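Cellulase (Bacillus sp. BG-CS10, PDB 5E09) probably hydrolyses internal beta-1,4-glucosidic bonds of cellulose, joining a family 5 glycoside hydrolase barrel to carbohydrate-binding modules in a halophilic enzyme. Local coordinates at residues A[290-293]-A[294-298]; A[165-168]-A[169-173]; A[500-503]-A[504-507]; A[11-14]-A[15-19]. All coordinates share one frame; numbering follows the deposited sequence.

Interaction 1: A[290-293]-A[294-298]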
loop_
_atom_site.group_PDB
_atom_site.type_symbol
_atom_site.label_atom_id
_atom_site.label_comp_id
_atom_site.label_asym_id
_atom_site.label_seq_id
_atom_site.Cartn_x
_atom_site.Cartn_y
_atom_site.Cartn_z
ATOM N N LEU A 290 -3.300 6.792 7.908
ATOM C CA LEU A 290 -2.309 6.888 8.983
ATOM C C LEU A 290 -2.561 5.866 10.092
ATOM O O LEU A 290 -1.640 5.166 10.525
ATOM C CB LEU A 290 -2.299 8.297 9.574
ATOM C CG LEU A 290 -1.936 9.443 8.628
ATOM C CD1 LEU A 290 -2.099 10.784 9.325
ATOM C CD2 LEU A 290 -0.523 9.278 8.100
ATOM N N LYS A 291 -3.808 5.771 10.546
ATOM C CA LYS A 291 -4.137 4.806 11.594
ATOM C C LYS A 291 -3.847 3.361 11.156
ATOM O O LYS A 291 -3.334 2.544 11.945
ATOM C CB LYS A 291 -5.598 4.967 12.021
ATOM C CG LYS A 291 -5.838 6.211 12.885
ATOM C CD LYS A 291 -7.263 6.270 13.439
ATOM C CE LYS A 291 -8.260 6.655 12.365
ATOM N NZ LYS A 291 -9.621 6.896 12.927
ATOM N N PHE A 292 -4.148 3.056 9.893
ATOM C CA PHE A 292 -3.860 1.732 9.357
ATOM C C PHE A 292 -2.372 1.422 9.461
ATOM O O PHE A 292 -1.980 0.400 10.033
ATOM C CB PHE A 292 -4.313 1.602 7.898
ATOM C CG PHE A 292 -3.862 0.322 7.242
ATOM C CD1 PHE A 292 -4.607 -0.841 7.374
ATOM C CD2 PHE A 292 -2.686 0.276 6.509
ATOM C CE1 PHE A 292 -4.190 -2.029 6.781
ATOM C CE2 PHE A 292 -2.263 -0.904 5.920
ATOM C CZ PHE A 292 -3.017 -2.060 6.059
ATOM N N PHE A 293 -1.539 2.298 8.907
ATOM C CA PHE A 293 -0.104 2.015 8.900
ATOM C C PHE A 293 0.505 1.987 10.307
ATOM O O PHE A 293 1.397 1.175 10.582
ATOM C CB PHE A 293 0.627 3.017 8.005
ATOM C CG PHE A 293 0.487 2.710 6.538
ATOM C CD1 PHE A 293 1.322 1.783 5.930
ATOM C CD2 PHE A 293 -0.497 3.320 5.775
ATOM C CE1 PHE A 293 1.192 1.475 4.578
ATOM C CE2 PHE A 293 -0.635 3.022 4.417
ATOM C CZ PHE A 293 0.214 2.095 3.821
ATOM N N GLU A 294 0.011 2.842 11.201
ATOM C CA GLU A 294 0.484 2.842 12.590
ATOM C C GLU A 294 0.199 1.493 13.265
ATOM O O GLU A 294 1.088 0.867 13.872
ATOM C CB GLU A 294 -0.172 3.985 13.377
ATOM C CG GLU A 294 0.457 4.283 14.741
ATOM C CD GLU A 294 -0.091 3.410 15.853
ATOM O OE1 GLU A 294 -1.264 2.975 15.755
ATOM O OE2 GLU A 294 0.656 3.156 16.825
ATOM N N PHE A 295 -1.049 1.050 13.148
ATOM C CA PHE A 295 -1.458 -0.240 13.694
ATOM C C PHE A 295 -0.623 -1.398 13.119
ATOM O O PHE A 295 -0.018 -2.199 13.859
ATOM C CB PHE A 295 -2.944 -0.447 13.410
ATOM C CG PHE A 295 -3.552 -1.600 14.142
ATOM C CD1 PHE A 295 -4.031 -1.444 15.433
ATOM C CD2 PHE A 295 -3.672 -2.835 13.532
ATOM C CE1 PHE A 295 -4.607 -2.511 16.108
ATOM C CE2 PHE A 295 -4.248 -3.901 14.197
ATOM C CZ PHE A 295 -4.717 -3.741 15.486
ATOM N N LEU A 296 -0.582 -1.462 11.791
ATOM C CA LEU A 296 0.160 -2.503 11.083
ATOM C C LEU A 296 1.614 -2.603 11.535
ATOM O O LEU A 296 2.093 -3.690 11.889
ATOM C CB LEU A 296 0.117 -2.255 9.572
ATOM C CG LEU A 296 0.947 -3.222 8.720
ATOM C CD1 LEU A 296 0.484 -4.660 8.929
ATOM C CD2 LEU A 296 0.898 -2.848 7.243
ATOM N N ILE A 297 2.326 -1.478 11.520
ATOM C CA ILE A 297 3.746 -1.533 11.846
ATOM C C ILE A 297 3.956 -1.856 13.333
ATOM O O ILE A 297 4.914 -2.556 13.683
ATOM C CB ILE A 297 4.461 -0.232 11.451
ATOM C CG1 ILE A 297 4.456 -0.107 9.926
ATOM C CG2 ILE A 297 5.900 -0.230 11.957
ATOM C CD1 ILE A 297 4.978 1.209 9.403
ATOM N N HIS A 298 3.050 -1.397 14.198
ATOM C CA HIS A 298 3.108 -1.827 15.593
ATOM C C HIS A 298 3.091 -3.351 15.695
ATOM O O HIS A 298 3.946 -3.954 16.363
ATOM C CB HIS A 298 1.950 -1.254 16.408
ATOM C CG HIS A 298 1.802 -1.879 17.763
ATOM N ND1 HIS A 298 2.859 -2.022 18.635
ATOM C CD2 HIS A 298 0.718 -2.390 18.396
ATOM C CE1 HIS A 298 2.435 -2.597 19.747
ATOM N NE2 HIS A 298 1.140 -2.831 19.628
HETATM O O HOH W 1 -3.814 3.102 14.712
#
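Four successive i to i+4 bonds tie residues 290-293 to residues 294-297 as regular alpha helix, from Glu294 N to Leu290 O at 2.9 Å through to Ile297 N to Phe293 O at 3.0 Å. One turn apart on the same flank, Phe292 and Leu296 run side by side in the same direction, and the CD2 methyl of Leu296 meets CE2 of the Phe292 ring at 3.9 Å, an oblique approach. Both first torsions put CG opposite the backbone N (172° in Phe292, 176° in Leu296), which keeps the two chains alongside each other. Phe293 turns the other way, its CG beside its own N, and takes CD2 of Phe292 over the rim of one ring face. Ile297 lays CG1 against the carbonyl of the preceding turn, 3.4 Å from Phe293 O. On the polar flank a water donates to Lys291 O at 2.9 Å and to Glu294 OE1 at 2.8 Å; the bend of Glu294 at chi2 (-86°) brings the carboxylate back to it. The other carboxylate oxygen, OE2, forms a salt bridge with Arg339 and accepts from Ser340 N, while Lys291 NZ pairs with Glu288. Phe292 and Leu296 lie against helix 243-261, Phe293 and Ile297 against helix 326-337, and Phe293 and Leu296 also reach Phe272 of strand 267-272, as suits a barrel helix in a beta-alpha-beta unit. The apolar flanks rest on dispersion contacts, whereas the buried Glu294 is paid for by an arginine, a backbone N-H and a bridging water, which would probably favour its ionised form.

Interaction 2: A[165-168]-A[169-173]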
loop_
_atom_site.group_PDB
_atom_site.type_symbol
_atom_site.label_atom_id
_atom_site.label_comp_id
_atom_site.label_asym_id
_atom_site.label_seq_id
_atom_site.Cartn_x
_atom_site.Cartn_y
_atom_site.Cartn_z
ATOM N N ALA A 165 3.332 -28.165 -6.024
ATOM C CA ALA A 165 4.473 -28.914 -6.543
ATOM C C ALA A 165 5.367 -28.029 -7.419
ATOM O O ALA A 165 6.598 -28.060 -7.295
ATOM C CB ALA A 165 4.003 -30.122 -7.317
ATOM N N PHE A 166 4.748 -27.235 -8.288
ATOM C CA PHE A 166 5.485 -26.333 -9.175
ATOM C C PHE A 166 6.322 -25.320 -8.399
ATOM O O PHE A 166 7.488 -25.079 -8.730
ATOM C CB PHE A 166 4.532 -25.581 -10.110
ATOM C CG PHE A 166 3.842 -26.456 -11.116
ATOM C CD1 PHE A 166 4.403 -27.661 -11.514
ATOM C CD2 PHE A 166 2.628 -26.068 -11.673
ATOM C CE1 PHE A 166 3.765 -28.465 -12.442
ATOM C CE2 PHE A 166 1.984 -26.868 -12.598
ATOM C CZ PHE A 166 2.553 -28.068 -12.986
ATOM N N LEU A 167 5.723 -24.717 -7.375
ATOM C CA LEU A 167 6.436 -23.725 -6.586
ATOM C C LEU A 167 7.595 -24.386 -5.861
ATOM O O LEU A 167 8.689 -23.822 -5.799
ATOM C CB LEU A 167 5.509 -23.028 -5.590
ATOM C CG LEU A 167 6.198 -21.984 -4.705
ATOM C CD1 LEU A 167 7.033 -21.012 -5.537
ATOM C CD2 LEU A 167 5.185 -21.231 -3.872
ATOM N N GLU A 168 7.374 -25.586 -5.330
ATOM C CA GLU A 168 8.461 -26.267 -4.635
ATOM C C GLU A 168 9.607 -26.607 -5.591
ATOM O O GLU A 168 10.779 -26.534 -5.217
ATOM C CB GLU A 168 7.965 -27.531 -3.933
ATOM C CG GLU A 168 9.069 -28.239 -3.156
ATOM C CD GLU A 168 8.561 -28.962 -1.918
ATOM O OE1 GLU A 168 7.326 -29.044 -1.738
ATOM O OE2 GLU A 168 9.401 -29.444 -1.121
ATOM N N GLU A 169 9.271 -26.960 -6.830
ATOM C CA GLU A 169 10.298 -27.269 -7.820
ATOM C C GLU A 169 11.076 -26.023 -8.228
ATOM O O GLU A 169 12.290 -26.084 -8.421
ATOM C CB GLU A 169 9.680 -27.934 -9.053
ATOM C CG GLU A 169 9.149 -29.336 -8.788
ATOM C CD GLU A 169 8.105 -29.778 -9.804
ATOM O OE1 GLU A 169 8.138 -29.288 -10.954
ATOM O OE2 GLU A 169 7.247 -30.615 -9.445
ATOM N N LEU A 170 10.381 -24.898 -8.370
ATOM C CA LEU A 170 11.055 -23.639 -8.674
ATOM C C LEU A 170 11.999 -23.240 -7.542
ATOM O O LEU A 170 13.158 -22.892 -7.778
ATOM C CB LEU A 170 10.036 -22.526 -8.920
ATOM C CG LEU A 170 9.265 -22.596 -10.238
ATOM C CD1 LEU A 170 8.286 -21.449 -10.297
ATOM C CD2 LEU A 170 10.215 -22.555 -11.428
ATOM N N ASN A 171 11.490 -23.300 -6.314
ATOM C CA ASN A 171 12.264 -22.917 -5.142
ATOM C C ASN A 171 13.489 -23.815 -4.970
ATOM O O ASN A 171 14.591 -23.329 -4.703
ATOM C CB ASN A 171 11.382 -22.952 -3.886
ATOM C CG ASN A 171 10.470 -21.733 -3.778
ATOM O OD1 ASN A 171 10.761 -20.680 -4.343
ATOM N ND2 ASN A 171 9.365 -21.872 -3.048
ATOM N N THR A 172 13.293 -25.118 -5.160
ATOM C CA THR A 172 14.362 -26.109 -5.025
ATOM C C THR A 172 15.425 -25.941 -6.107
ATOM O O THR A 172 16.633 -25.944 -5.820
ATOM C CB THR A 172 13.794 -27.542 -5.074
ATOM O OG1 THR A 172 12.876 -27.714 -3.990
ATOM C CG2 THR A 172 14.898 -28.567 -4.944
ATOM N N ALA A 173 14.977 -25.781 -7.349
ATOM C CA ALA A 173 15.899 -25.553 -8.462
ATOM C C ALA A 173 16.741 -24.290 -8.239
ATOM O O ALA A 173 17.963 -24.297 -8.408
ATOM C CB ALA A 173 15.129 -25.458 -9.780
#
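Glu168 O is gripped twice by Thr172, by the hydroxyl OG1 at 2.7 Å and by the backbone N at 2.9 Å, the two donors coming from opposite faces of the carbonyl plane. With chi1 at -61° the Thr172 hydroxyl sits beside its own N and folds back onto the preceding turn of helix, spending its proton on the main chain. Leu167 and Asn171 pass at a slant, the leucine CD1 methyl 3.5 Å from Asn171 ND2, while Asn171 OD1 is bonded to Ser146. Glu169 reaches back along the helix beside Phe166: its OE1 comes to the ring edge 4.1 Å from CD1, carboxylate and ring planes 81° apart, and OE2 lies 3.9 Å from Ala165 CB. OE1 also hydrogen-bonds Tyr117 OH, so an alanine in place of Glu169 would probably leave that hydroxyl without this partner and the Phe166 edge less covered. All of this belongs to helix 161-181 of the catalytic barrel. Leu170 packs on Met121 of helix 117-134, Asn171 touches strand 190-193, and Glu168 faces helix 201-214 at Thr210 and Asp213.

Interaction 3: A[500-503]-A[504-507]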
loop_
_atom_site.group_PDB
_atom_site.type_symbol
_atom_site.label_atom_id
_atom_site.label_comp_id
_atom_site.label_asym_id
_atom_site.label_seq_id
_atom_site.Cartn_x
_atom_site.Cartn_y
_atom_site.Cartn_z
ATOM N N ALA A 500 -16.832 2.682 -16.607
ATOM C CA ALA A 500 -16.872 1.378 -15.952
ATOM C C ALA A 500 -18.141 1.200 -15.112
ATOM O O ALA A 500 -18.716 0.112 -15.070
ATOM C CB ALA A 500 -15.630 1.176 -15.092
ATOM N N PHE A 501 -18.588 2.260 -14.446
ATOM C CA PHE A 501 -19.834 2.176 -13.688
ATOM C C PHE A 501 -21.018 1.971 -14.627
ATOM O O PHE A 501 -21.854 1.094 -14.404
ATOM C CB PHE A 501 -20.055 3.430 -12.842
ATOM C CG PHE A 501 -21.406 3.480 -12.162
ATOM C CD1 PHE A 501 -21.621 2.817 -10.962
ATOM C CD2 PHE A 501 -22.454 4.198 -12.719
ATOM C CE1 PHE A 501 -22.852 2.864 -10.333
ATOM C CE2 PHE A 501 -23.693 4.250 -12.092
ATOM C CZ PHE A 501 -23.892 3.579 -10.898
ATOM N N PHE A 502 -21.085 2.773 -15.681
ATOM C CA PHE A 502 -22.238 2.725 -16.573
ATOM C C PHE A 502 -22.308 1.447 -17.413
ATOM O O PHE A 502 -23.401 0.994 -17.750
ATOM C CB PHE A 502 -22.254 3.951 -17.486
ATOM C CG PHE A 502 -22.629 5.216 -16.780
ATOM C CD1 PHE A 502 -23.857 5.331 -16.150
ATOM C CD2 PHE A 502 -21.759 6.291 -16.747
ATOM C CE1 PHE A 502 -24.208 6.500 -15.494
ATOM C CE2 PHE A 502 -22.106 7.458 -16.104
ATOM C CZ PHE A 502 -23.331 7.564 -15.477
ATOM N N ASN A 503 -21.157 0.856 -17.727
ATOM C CA ASN A 503 -21.123 -0.398 -18.480
ATOM C C ASN A 503 -21.800 -1.549 -17.739
ATOM O O ASN A 503 -22.059 -2.596 -18.325
ATOM C CB ASN A 503 -19.682 -0.808 -18.813
ATOM C CG ASN A 503 -19.024 0.112 -19.829
ATOM O OD1 ASN A 503 -19.695 0.812 -20.590
ATOM N ND2 ASN A 503 -17.697 0.116 -19.839
ATOM N N GLU A 504 -22.076 -1.369 -16.450
ATOM C CA GLU A 504 -22.666 -2.448 -15.666
ATOM C C GLU A 504 -23.954 -2.027 -14.970
ATOM O O GLU A 504 -24.284 -2.530 -13.900
ATOM C CB GLU A 504 -21.652 -2.982 -14.644
ATOM C CG GLU A 504 -20.401 -3.565 -15.304
ATOM C CD GLU A 504 -19.431 -4.203 -14.321
ATOM O OE1 GLU A 504 -19.883 -4.963 -13.435
ATOM O OE2 GLU A 504 -18.212 -3.945 -14.440
ATOM N N VAL A 505 -24.688 -1.108 -15.585
ATOM C CA VAL A 505 -26.017 -0.770 -15.095
ATOM C C VAL A 505 -27.051 -0.842 -16.218
ATOM O O VAL A 505 -26.787 -0.444 -17.355
ATOM C CB VAL A 505 -26.065 0.640 -14.434
ATOM C CG1 VAL A 505 -25.175 0.688 -13.202
ATOM C CG2 VAL A 505 -25.654 1.713 -15.406
ATOM N N ARG A 506 -28.222 -1.370 -15.884
ATOM C CA ARG A 506 -29.344 -1.449 -16.806
ATOM C C ARG A 506 -29.839 -0.039 -17.146
ATOM O O ARG A 506 -29.457 0.935 -16.492
ATOM C CB ARG A 506 -30.485 -2.259 -16.183
ATOM C CG ARG A 506 -31.365 -1.364 -15.337
ATOM C CD ARG A 506 -32.377 -2.038 -14.419
ATOM N NE ARG A 506 -31.878 -3.184 -13.675
ATOM C CZ ARG A 506 -32.414 -3.594 -12.531
ATOM N NH1 ARG A 506 -33.424 -2.922 -11.991
ATOM N NH2 ARG A 506 -31.917 -4.649 -11.905
ATOM N N ASP A 507 -30.695 0.066 -18.161
ATOM C CA ASP A 507 -31.395 1.315 -18.452
ATOM C C ASP A 507 -32.514 1.520 -17.440
ATOM O O ASP A 507 -33.528 0.824 -17.479
ATOM C CB ASP A 507 -31.972 1.310 -19.870
ATOM C CG ASP A 507 -30.908 1.128 -20.934
ATOM O OD1 ASP A 507 -29.898 1.867 -20.904
ATOM O OD2 ASP A 507 -31.088 0.248 -21.803
#
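Val505 folds back over the helix end it has just left: its CB carries two methyls that part company, one to each of two phenylalanines. CG1 lies over one face of the Phe501 ring, 4.2 Å from the centroid and 21° off the normal, a CH-pi contact offset toward the rim, with CZ the nearest ring atom at 3.9 Å. The same methyl is 3.6 Å from Phe501 O. CG2, set between the backbone N and the carbonyl carbon by a chi1 of -63°, meets Phe502 O at 3.3 Å and the edge of the Phe502 ring at CD1, 4.1 Å away. The two rings also touch each other, Phe501 CD2 standing over the rim of a Phe502 face. Two i to i+3 backbone bonds, Glu504 N to Phe501 O at 3.2 Å and Val505 N to Phe502 O at 3.3 Å, draw the chain round; both donors stand well above the carbonyl planes, consistent with a tight turn leaving the helix. An alanine at Val505 would probably take the methyls away from one face of Phe501 and from the Phe502 edge, leaving both rings freer to shift. Within the C-terminal carbohydrate-binding domain, this turn joins helix 499-502 to strand 509-516; Phe502 rests on Leu526 and Lys528 of strand 521-529, while Phe501 meets Ala463 and Val505 meets Tyr465, both on strand 458-465.

Interaction 4: A[11-14]-A[15-19]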
loop_
_atom_site.group_PDB
_atom_site.type_symbol
_atom_site.label_atom_id
_atom_site.label_comp_id
_atom_site.label_asym_id
_atom_site.label_seq_id
_atom_site.Cartn_x
_atom_site.Cartn_y
_atom_site.Cartn_z
ATOM N N GLN A 11 18.453 -14.667 11.746
ATOM C CA GLN A 11 17.432 -13.857 12.397
ATOM C C GLN A 11 17.943 -12.442 12.672
ATOM O O GLN A 11 17.185 -11.466 12.590
ATOM C CB GLN A 11 16.976 -14.507 13.704
ATOM C CG GLN A 11 16.103 -15.738 13.546
ATOM C CD GLN A 11 15.631 -16.293 14.884
ATOM O OE1 GLN A 11 16.436 -16.554 15.783
ATOM N NE2 GLN A 11 14.319 -16.474 15.023
ATOM N N SER A 12 19.227 -12.337 13.005
ATOM C CA SER A 12 19.853 -11.045 13.268
ATOM C C SER A 12 20.102 -10.302 11.964
ATOM O O SER A 12 19.950 -9.084 11.885
ATOM C CB SER A 12 21.166 -11.226 14.035
ATOM O OG SER A 12 20.920 -11.749 15.326
ATOM N N TYR A 13 20.512 -11.058 10.954
ATOM C CA TYR A 13 20.614 -10.577 9.589
ATOM C C TYR A 13 19.304 -9.906 9.174
ATOM O O TYR A 13 19.301 -8.747 8.759
ATOM C CB TYR A 13 20.958 -11.745 8.660
ATOM C CG TYR A 13 21.130 -11.408 7.191
ATOM C CD1 TYR A 13 20.032 -11.365 6.337
ATOM C CD2 TYR A 13 22.388 -11.179 6.649
ATOM C CE1 TYR A 13 20.176 -11.081 4.996
ATOM C CE2 TYR A 13 22.544 -10.890 5.301
ATOM C CZ TYR A 13 21.429 -10.843 4.478
ATOM O OH TYR A 13 21.549 -10.565 3.128
ATOM N N VAL A 14 18.191 -10.623 9.323
ATOM C CA VAL A 14 16.891 -10.101 8.902
ATOM C C VAL A 14 16.427 -8.931 9.776
ATOM O O VAL A 14 15.859 -7.963 9.267
ATOM C CB VAL A 14 15.812 -11.212 8.893
ATOM C CG1 VAL A 14 14.405 -10.617 8.805
ATOM C CG2 VAL A 14 16.059 -12.170 7.738
ATOM N N ALA A 15 16.675 -9.014 11.082
ATOM C CA ALA A 15 16.325 -7.914 11.978
ATOM C C ALA A 15 17.088 -6.644 11.598
ATOM O O ALA A 15 16.563 -5.538 11.723
ATOM C CB ALA A 15 16.600 -8.287 13.426
ATOM N N ASP A 16 18.279 -6.800 11.069
ATOM C CA ASP A 16 19.107 -5.699 10.664
ATOM C C ASP A 16 18.638 -5.010 9.390
ATOM O O ASP A 16 19.187 -4.017 8.997
ATOM C CB ASP A 16 20.545 -6.146 10.556
ATOM C CG ASP A 16 21.505 -5.016 10.668
ATOM O OD1 ASP A 16 21.240 -4.091 11.436
ATOM O OD2 ASP A 16 22.543 -5.045 10.000
HETATM N N MSE A 17 17.654 -5.565 8.721
HETATM C CA MSE A 17 17.131 -4.964 7.530
HETATM C C MSE A 17 16.011 -3.995 7.794
HETATM O O MSE A 17 15.691 -3.295 6.873
HETATM C CB MSE A 17 16.584 -6.038 6.610
HETATM C CG MSE A 17 17.572 -7.009 6.018
HETATM SE SE MSE A 17 16.613 -8.498 5.162
HETATM C CE MSE A 17 16.129 -7.604 3.511
ATOM N N GLN A 18 15.434 -3.948 8.988
ATOM C CA GLN A 18 14.311 -3.095 9.337
ATOM C C GLN A 18 14.718 -1.620 9.342
ATOM O O GLN A 18 15.667 -1.247 10.024
ATOM C CB GLN A 18 13.771 -3.516 10.707
ATOM C CG GLN A 18 12.403 -2.976 11.072
ATOM C CD GLN A 18 11.276 -3.660 10.322
ATOM O OE1 GLN A 18 11.273 -3.724 9.087
ATOM N NE2 GLN A 18 10.311 -4.185 11.069
ATOM N N PRO A 19 14.013 -0.770 8.573
ATOM C CA PRO A 19 12.957 -1.063 7.599
ATOM C C PRO A 19 13.473 -1.066 6.161
ATOM O O PRO A 19 14.603 -0.646 5.912
ATOM C CB PRO A 19 11.982 0.088 7.806
ATOM C CG PRO A 19 12.896 1.253 8.095
ATOM C CD PRO A 19 14.084 0.675 8.860
#
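The C-terminal end of helix 9-15 and the type I beta turn from Ala15 to Gln18 lead the chain into strand 20-23, the first strand of the eight-stranded parallel beta/alpha (TIM) barrel. Ala15 N still makes an i to i+4 bond to Gln11 O at 2.9 Å. One residue on, Asp16 N bonds Ser12 O at 2.9 Å and adds a weak second bond to Tyr13 O, so the bonding pattern shifts as the helix gives out. Met17 N then turns to Val14 O, an i to i+3 bond of 3.0 Å whose donor stands above the carbonyl plane rather than on a lone pair. Polar side chains fasten the turn to the barrel: the Asp16 carboxylate forms a salt bridge to Lys56 through OD1 and accepts from Tyr97 OH through OD2, the Gln18 amide bonds the backbone at His307 N of strand 306-311 and at Val305 O just before it, and Tyr13 OH is hydrogen-bonded to His140 O while its ring meets that of Tyr97 edge-to-face. The buried Met17, present as selenomethionine, touches Met99, Met143 and Thr306 of three barrel strands. With CG beside the backbone N (chi1 -66°) and the chain extended at chi2 (169°), the selenium reaches the Tyr13 ring in a Met-aromatic contact; the bend at chi3 turns only the terminal CE methyl. SE approaches obliquely, 5.4 Å from the ring centroid, and its closest ring atom is Tyr13 CE1 at 4.4 Å.

In the fold
Interactions 1, 2 and 4 all belong to the barrel, whereas interaction 3 sits in the C-terminal carbohydrate-binding domain, its centre about 49 Å from that of interaction 4. Interaction 1 is the buried one, largely apolar, with a buried, paired carboxylate on its polar flank; the other three are partly buried. Interactions 1 and 2 are one-turn contacts within barrel helices, the second more polar, with a threonine hydroxyl turned onto the carbonyl one turn earlier. Interactions 3 and 4 both mark helix ends, where i to i+3 bonds appear and a side chain folds back on an aromatic ring: a valine methyl over a face, a selenium held obliquely. The nearest atoms of interactions 1 and 4 are about 6 Å apart, without touching.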